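RE55538p (Drosophila melanogaster, PDB 4IX7) binds the palindromic DNA sequence 5'-CCAATTGG-3' through its BEN domain to repress genes of neural development, and acts as a corepressor for Su(H). Local coordinates at a contact of chain A with DNA. Sequence-based numbering; all coordinates share one arbitrary frame.

A contact of chain A with DNA. Residues 52-57, 62, 65. With nucleotides of chain C; nucleotides of chain B.
Two hydrogen bonds grip the hydroxyl oxygen OG of Ser54: it donates to N3 of DA7 of chain B at 2.8 Å and accepts from the backbone N-H of Ala56 at 3.1 Å (153° at H). This is the minor-groove loop of the BEN domain, a sequence-specific DNA-binding domain, and N3 lies on the sugar edge of an adenine paired with DT8 of chain C. The hydroxyl reaches N3 because OG stands anti to the backbone N (chi1 173°), while CB packs alongside the deoxyribose, 3.6 Å from C1' of DA7. Because OG accepts the backbone N-H of Ala56, its own hydrogen is left to point at N3, an acceptor without a hydrogen of its own; since minor-groove acceptors recur in other base pairs, this bond alone would discriminate weakly. In the short 3-10 helix 55-57, Ala56 sets its methyl CB 3.3 Å from the thymine carbonyl oxygen O2 of DT8 of chain C, crossing to the opposite strand. Phe57 turns back to chain B: its ring edge, at CE2, meets the sugar C1' of DT8 at 3.4 Å, and both O2 of that thymine and Ser54 OG lie at the edge in the ring plane. Outside the groove, Lys65, extended beyond CG, runs its end alongside the phosphate of DT8 of chain B, CD and CE flanking OP2 while the ammonium NZ makes a salt bridge and hydrogen bond to it at 2.8 Å. A methionine here would probably weaken backbone anchoring, since it lacks the charged donor that meets OP2. The other phosphate oxygen, OP1, is linked through a water to the backbone N of Ser54, which lies 2.9 Å from the water oxygen.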
ATOM      1  N   LYS A  52     -13.953   0.082  -9.771  1.00 18.15           N
ATOM      2  CA  LYS A  52     -14.307  -1.315  -9.510  1.00 22.13           C
ATOM      3  C   LYS A  52     -14.564  -1.515  -8.033  1.00 20.45           C
ATOM      4  O   LYS A  52     -13.891  -0.901  -7.210  1.00 19.45           O
ATOM      5  CB  LYS A  52     -13.181  -2.249  -9.947  1.00 19.00           C
ATOM      6  CG  LYS A  52     -12.993  -2.349 -11.449  1.00 25.79           C
ATOM      7  CD  LYS A  52     -11.984  -3.428 -11.787  1.00 29.43           C
ATOM      8  CE  LYS A  52     -12.141  -3.901 -13.220  1.00 42.36           C
ATOM      9  NZ  LYS A  52     -11.392  -5.169 -13.450  1.00 48.20           N
ATOM     10  N   PRO A  53     -15.527  -2.387  -7.679  1.00 18.38           N
ATOM     11  CA  PRO A  53     -15.832  -2.602  -6.261  1.00 17.37           C
ATOM     12  C   PRO A  53     -14.705  -3.342  -5.555  1.00 17.96           C
ATOM     13  O   PRO A  53     -13.860  -3.971  -6.203  1.00 19.37           O
ATOM     14  CB  PRO A  53     -17.080  -3.491  -6.302  1.00 22.52           C
ATOM     15  CG  PRO A  53     -16.959  -4.220  -7.570  1.00 29.92           C
ATOM     16  CD  PRO A  53     -16.363  -3.235  -8.548  1.00 22.76           C
ATOM     17  N   SER A  54     -14.694  -3.268  -4.232  1.00 15.33           N
ATOM     18  CA  SER A  54     -13.684  -3.979  -3.458  1.00 15.06           C
ATOM     19  C   SER A  54     -13.932  -5.483  -3.430  1.00 17.17           C
ATOM     20  O   SER A  54     -15.065  -5.928  -3.219  1.00 17.82           O
ATOM     21  CB  SER A  54     -13.669  -3.454  -2.023  1.00 17.49           C
ATOM     22  OG  SER A  54     -12.804  -4.244  -1.225  1.00 17.35           O
ATOM     23  N   PRO A  55     -12.867  -6.279  -3.617  1.00 16.41           N
ATOM     24  CA  PRO A  55     -13.002  -7.740  -3.521  1.00 15.43           C
ATOM     25  C   PRO A  55     -13.373  -8.184  -2.105  1.00 18.30           C
ATOM     26  O   PRO A  55     -13.844  -9.314  -1.916  1.00 20.40           O
ATOM     27  CB  PRO A  55     -11.597  -8.249  -3.873  1.00 16.67           C
ATOM     28  CG  PRO A  55     -10.965  -7.128  -4.652  1.00 17.03           C
ATOM     29  CD  PRO A  55     -11.515  -5.873  -4.042  1.00 16.88           C
ATOM     30  N   ALA A  56     -13.155  -7.307  -1.127  1.00 18.71           N
ATOM     31  CA  ALA A  56     -13.410  -7.626   0.273  1.00 17.24           C
ATOM     32  C   ALA A  56     -14.873  -7.446   0.652  1.00 19.03           C
ATOM     33  O   ALA A  56     -15.265  -7.782   1.766  1.00 22.44           O
ATOM     34  CB  ALA A  56     -12.525  -6.789   1.184  1.00 19.68           C
ATOM     35  N   PHE A  57     -15.674  -6.927  -0.274  1.00 18.11           N
ATOM     36  CA  PHE A  57     -17.077  -6.616   0.008  1.00 24.28           C
ATOM     37  C   PHE A  57     -18.050  -7.110  -1.068  1.00 25.00           C
ATOM     38  O   PHE A  57     -19.137  -6.548  -1.242  1.00 22.71           O
ATOM     39  CB  PHE A  57     -17.237  -5.109   0.237  1.00 19.78           C
ATOM     40  CG  PHE A  57     -16.483  -4.601   1.441  1.00 21.00           C
ATOM     41  CD1 PHE A  57     -17.089  -4.555   2.686  1.00 28.69           C
ATOM     42  CD2 PHE A  57     -15.163  -4.185   1.332  1.00 19.98           C
ATOM     43  CE1 PHE A  57     -16.395  -4.093   3.801  1.00 27.16           C
ATOM     44  CE2 PHE A  57     -14.463  -3.728   2.448  1.00 19.99           C
ATOM     45  CZ  PHE A  57     -15.082  -3.677   3.681  1.00 23.20           C
ATOM     46  N   LYS A  62     -22.333  -2.395  -1.526  1.00 22.46           N
ATOM     47  CA  LYS A  62     -21.772  -1.062  -1.331  1.00 22.26           C
ATOM     48  C   LYS A  62     -22.115  -0.142  -2.490  1.00 20.20           C
ATOM     49  O   LYS A  62     -22.271  -0.608  -3.619  1.00 23.00           O
ATOM     50  CB  LYS A  62     -20.244  -1.145  -1.173  1.00 21.35           C
ATOM     51  CG  LYS A  62     -19.762  -1.951   0.038  1.00 26.71           C
ATOM     52  CD  LYS A  62     -19.874  -1.151   1.322  1.00 26.86           C
ATOM     53  CE  LYS A  62     -19.385  -1.951   2.529  1.00 24.15           C
ATOM     54  NZ  LYS A  62     -19.617  -1.204   3.796  1.00 30.29           N
ATOM     55  N   LYS A  65     -19.065   3.441  -7.223  1.00 24.26           N
ATOM     56  CA  LYS A  65     -18.251   4.617  -7.484  1.00 22.82           C
ATOM     57  C   LYS A  65     -17.746   4.564  -8.914  1.00 22.95           C
ATOM     58  O   LYS A  65     -17.266   3.527  -9.375  1.00 28.84           O
ATOM     59  CB  LYS A  65     -17.085   4.696  -6.494  1.00 22.39           C
ATOM     60  CG  LYS A  65     -17.530   4.964  -5.055  1.00 22.56           C
ATOM     61  CD  LYS A  65     -16.354   5.066  -4.113  1.00 22.28           C
ATOM     62  CE  LYS A  65     -16.820   5.233  -2.672  1.00 24.38           C
ATOM     63  NZ  LYS A  65     -15.690   5.102  -1.699  1.00 28.73           N
TER
ATOM     64  P    DT C   8      -6.353 -10.408   8.773  1.00 19.63           P
ATOM     65  OP1  DT C   8      -7.065 -11.194   9.819  1.00 26.40           O
ATOM     66  OP2  DT C   8      -5.043 -10.865   8.283  1.00 20.17           O
ATOM     67  O5'  DT C   8      -7.329 -10.257   7.511  1.00 22.44           O
ATOM     68  C5'  DT C   8      -8.656  -9.813   7.740  1.00 16.88           C
ATOM     69  C4'  DT C   8      -9.329  -9.567   6.401  1.00 18.08           C
ATOM     70  O4'  DT C   8      -8.700  -8.429   5.769  1.00 18.57           O
ATOM     71  C3'  DT C   8      -9.178 -10.708   5.403  1.00 22.67           C
ATOM     72  O3'  DT C   8     -10.430 -11.371   5.323  1.00 17.53           O
ATOM     73  C2'  DT C   8      -8.816 -10.048   4.072  1.00 20.96           C
ATOM     74  C1'  DT C   8      -8.949  -8.567   4.380  1.00 18.51           C
ATOM     75  N1   DT C   8      -7.977  -7.676   3.699  1.00 19.02           N
ATOM     76  C2   DT C   8      -8.470  -6.627   2.960  1.00 21.20           C
ATOM     77  O2   DT C   8      -9.665  -6.418   2.832  1.00 21.64           O
ATOM     78  N3   DT C   8      -7.517  -5.840   2.366  1.00 16.80           N
ATOM     79  C4   DT C   8      -6.146  -6.013   2.449  1.00 16.92           C
ATOM     80  O4   DT C   8      -5.372  -5.249   1.886  1.00 15.59           O
ATOM     81  C5   DT C   8      -5.700  -7.126   3.244  1.00 18.68           C
ATOM     82  C7   DT C   8      -4.231  -7.394   3.402  1.00 15.01           C
ATOM     83  C6   DT C   8      -6.626  -7.902   3.823  1.00 16.00           C
ATOM     84  P    DT C   9     -10.584 -12.734   4.494  1.00 19.61           P
ATOM     85  OP1  DT C   9     -11.763 -13.455   5.035  1.00 22.31           O
ATOM     86  OP2  DT C   9      -9.270 -13.414   4.454  1.00 22.18           O
ATOM     87  O5'  DT C   9     -10.914 -12.247   3.010  1.00 18.02           O
ATOM     88  C5'  DT C   9     -12.142 -11.606   2.706  1.00 17.83           C
ATOM     89  C4'  DT C   9     -12.074 -11.061   1.293  1.00 16.35           C
ATOM     90  O4'  DT C   9     -11.085 -10.010   1.226  1.00 15.45           O
ATOM     91  C3'  DT C   9     -11.644 -12.090   0.260  1.00 18.40           C
ATOM     92  O3'  DT C   9     -12.859 -12.557  -0.307  1.00 19.36           O
ATOM     93  C2'  DT C   9     -10.843 -11.281  -0.758  1.00 17.48           C
ATOM     94  C1'  DT C   9     -10.646  -9.913  -0.110  1.00 16.16           C
ATOM     95  N1   DT C   9      -9.239  -9.462  -0.062  1.00 13.95           N
ATOM     96  C2   DT C   9      -8.915  -8.250  -0.640  1.00 16.65           C
ATOM     97  O2   DT C   9      -9.729  -7.540  -1.202  1.00 17.86           O
ATOM     98  N3   DT C   9      -7.595  -7.893  -0.542  1.00 14.62           N
ATOM     99  C4   DT C   9      -6.592  -8.620   0.064  1.00 16.84           C
ATOM    100  O4   DT C   9      -5.436  -8.212   0.112  1.00 14.41           O
ATOM    101  C5   DT C   9      -7.002  -9.869   0.654  1.00 14.61           C
ATOM    102  C7   DT C   9      -6.001 -10.743   1.349  1.00 16.29           C
ATOM    103  C6   DT C   9      -8.289 -10.226   0.576  1.00 13.25           C
TER
ATOM    104  P    DA B   7      -9.319   1.469  -6.207  1.00 14.37           P
ATOM    105  OP1  DA B   7     -10.111   1.936  -7.369  1.00 16.02           O
ATOM    106  OP2  DA B   7      -8.428   2.381  -5.440  1.00 16.63           O
ATOM    107  O5'  DA B   7     -10.329   0.858  -5.158  1.00 12.14           O
ATOM    108  C5'  DA B   7     -11.350   0.015  -5.635  1.00 15.09           C
ATOM    109  C4'  DA B   7     -12.263  -0.374  -4.491  1.00 17.62           C
ATOM    110  O4'  DA B   7     -11.604  -1.312  -3.607  1.00 16.50           O
ATOM    111  C3'  DA B   7     -12.733   0.773  -3.613  1.00 17.66           C
ATOM    112  O3'  DA B   7     -14.010   0.380  -3.155  1.00 19.27           O
ATOM    113  C2'  DA B   7     -11.712   0.786  -2.475  1.00 15.80           C
ATOM    114  C1'  DA B   7     -11.417  -0.705  -2.339  1.00 14.01           C
ATOM    115  N9   DA B   7     -10.059  -1.017  -1.892  1.00 14.80           N
ATOM    116  C8   DA B   7      -8.906  -0.355  -2.227  1.00 13.76           C
ATOM    117  N7   DA B   7      -7.840  -0.880  -1.662  1.00 13.75           N
ATOM    118  C5   DA B   7      -8.319  -1.938  -0.897  1.00 12.97           C
ATOM    119  C6   DA B   7      -7.695  -2.880  -0.052  1.00 14.68           C
ATOM    120  N6   DA B   7      -6.374  -2.935   0.195  1.00 15.33           N
ATOM    121  N1   DA B   7      -8.471  -3.805   0.549  1.00 15.96           N
ATOM    122  C2   DA B   7      -9.792  -3.774   0.327  1.00 17.91           C
ATOM    123  N3   DA B   7     -10.491  -2.939  -0.445  1.00 16.89           N
ATOM    124  C4   DA B   7      -9.692  -2.029  -1.029  1.00 14.92           C
ATOM    125  P    DT B   8     -14.959   1.424  -2.388  1.00 19.94           P
ATOM    126  OP1  DT B   8     -16.363   1.135  -2.806  1.00 24.44           O
ATOM    127  OP2  DT B   8     -14.378   2.765  -2.508  1.00 19.83           O
ATOM    128  O5'  DT B   8     -14.843   0.976  -0.862  1.00 18.84           O
ATOM    129  C5'  DT B   8     -15.496  -0.194  -0.447  1.00 19.32           C
ATOM    130  C4'  DT B   8     -15.049  -0.497   0.959  1.00 18.15           C
ATOM    131  O4'  DT B   8     -13.639  -0.805   0.949  1.00 18.24           O
ATOM    132  C3'  DT B   8     -15.211   0.675   1.920  1.00 17.38           C
ATOM    133  O3'  DT B   8     -16.321   0.366   2.735  1.00 16.58           O
ATOM    134  C2'  DT B   8     -13.910   0.702   2.722  1.00 18.06           C
ATOM    135  C1'  DT B   8     -13.189  -0.558   2.257  1.00 17.89           C
ATOM    136  N1   DT B   8     -11.711  -0.443   2.195  1.00 17.46           N
ATOM    137  C2   DT B   8     -10.957  -1.373   2.872  1.00 21.98           C
ATOM    138  O2   DT B   8     -11.453  -2.272   3.533  1.00 21.81           O
ATOM    139  N3   DT B   8      -9.600  -1.205   2.761  1.00 15.87           N
ATOM    140  C4   DT B   8      -8.957  -0.212   2.038  1.00 16.78           C
ATOM    141  O4   DT B   8      -7.730  -0.131   1.991  1.00 13.81           O
ATOM    142  C5   DT B   8      -9.816   0.714   1.342  1.00 13.99           C
ATOM    143  C7   DT B   8      -9.222   1.827   0.543  1.00 13.58           C
ATOM    144  C6   DT B   8     -11.138   0.567   1.448  1.00 14.54           C
TER
HETATM  145  O   HOH W   1     -17.021  -2.066  -3.030  1.00 24.80           O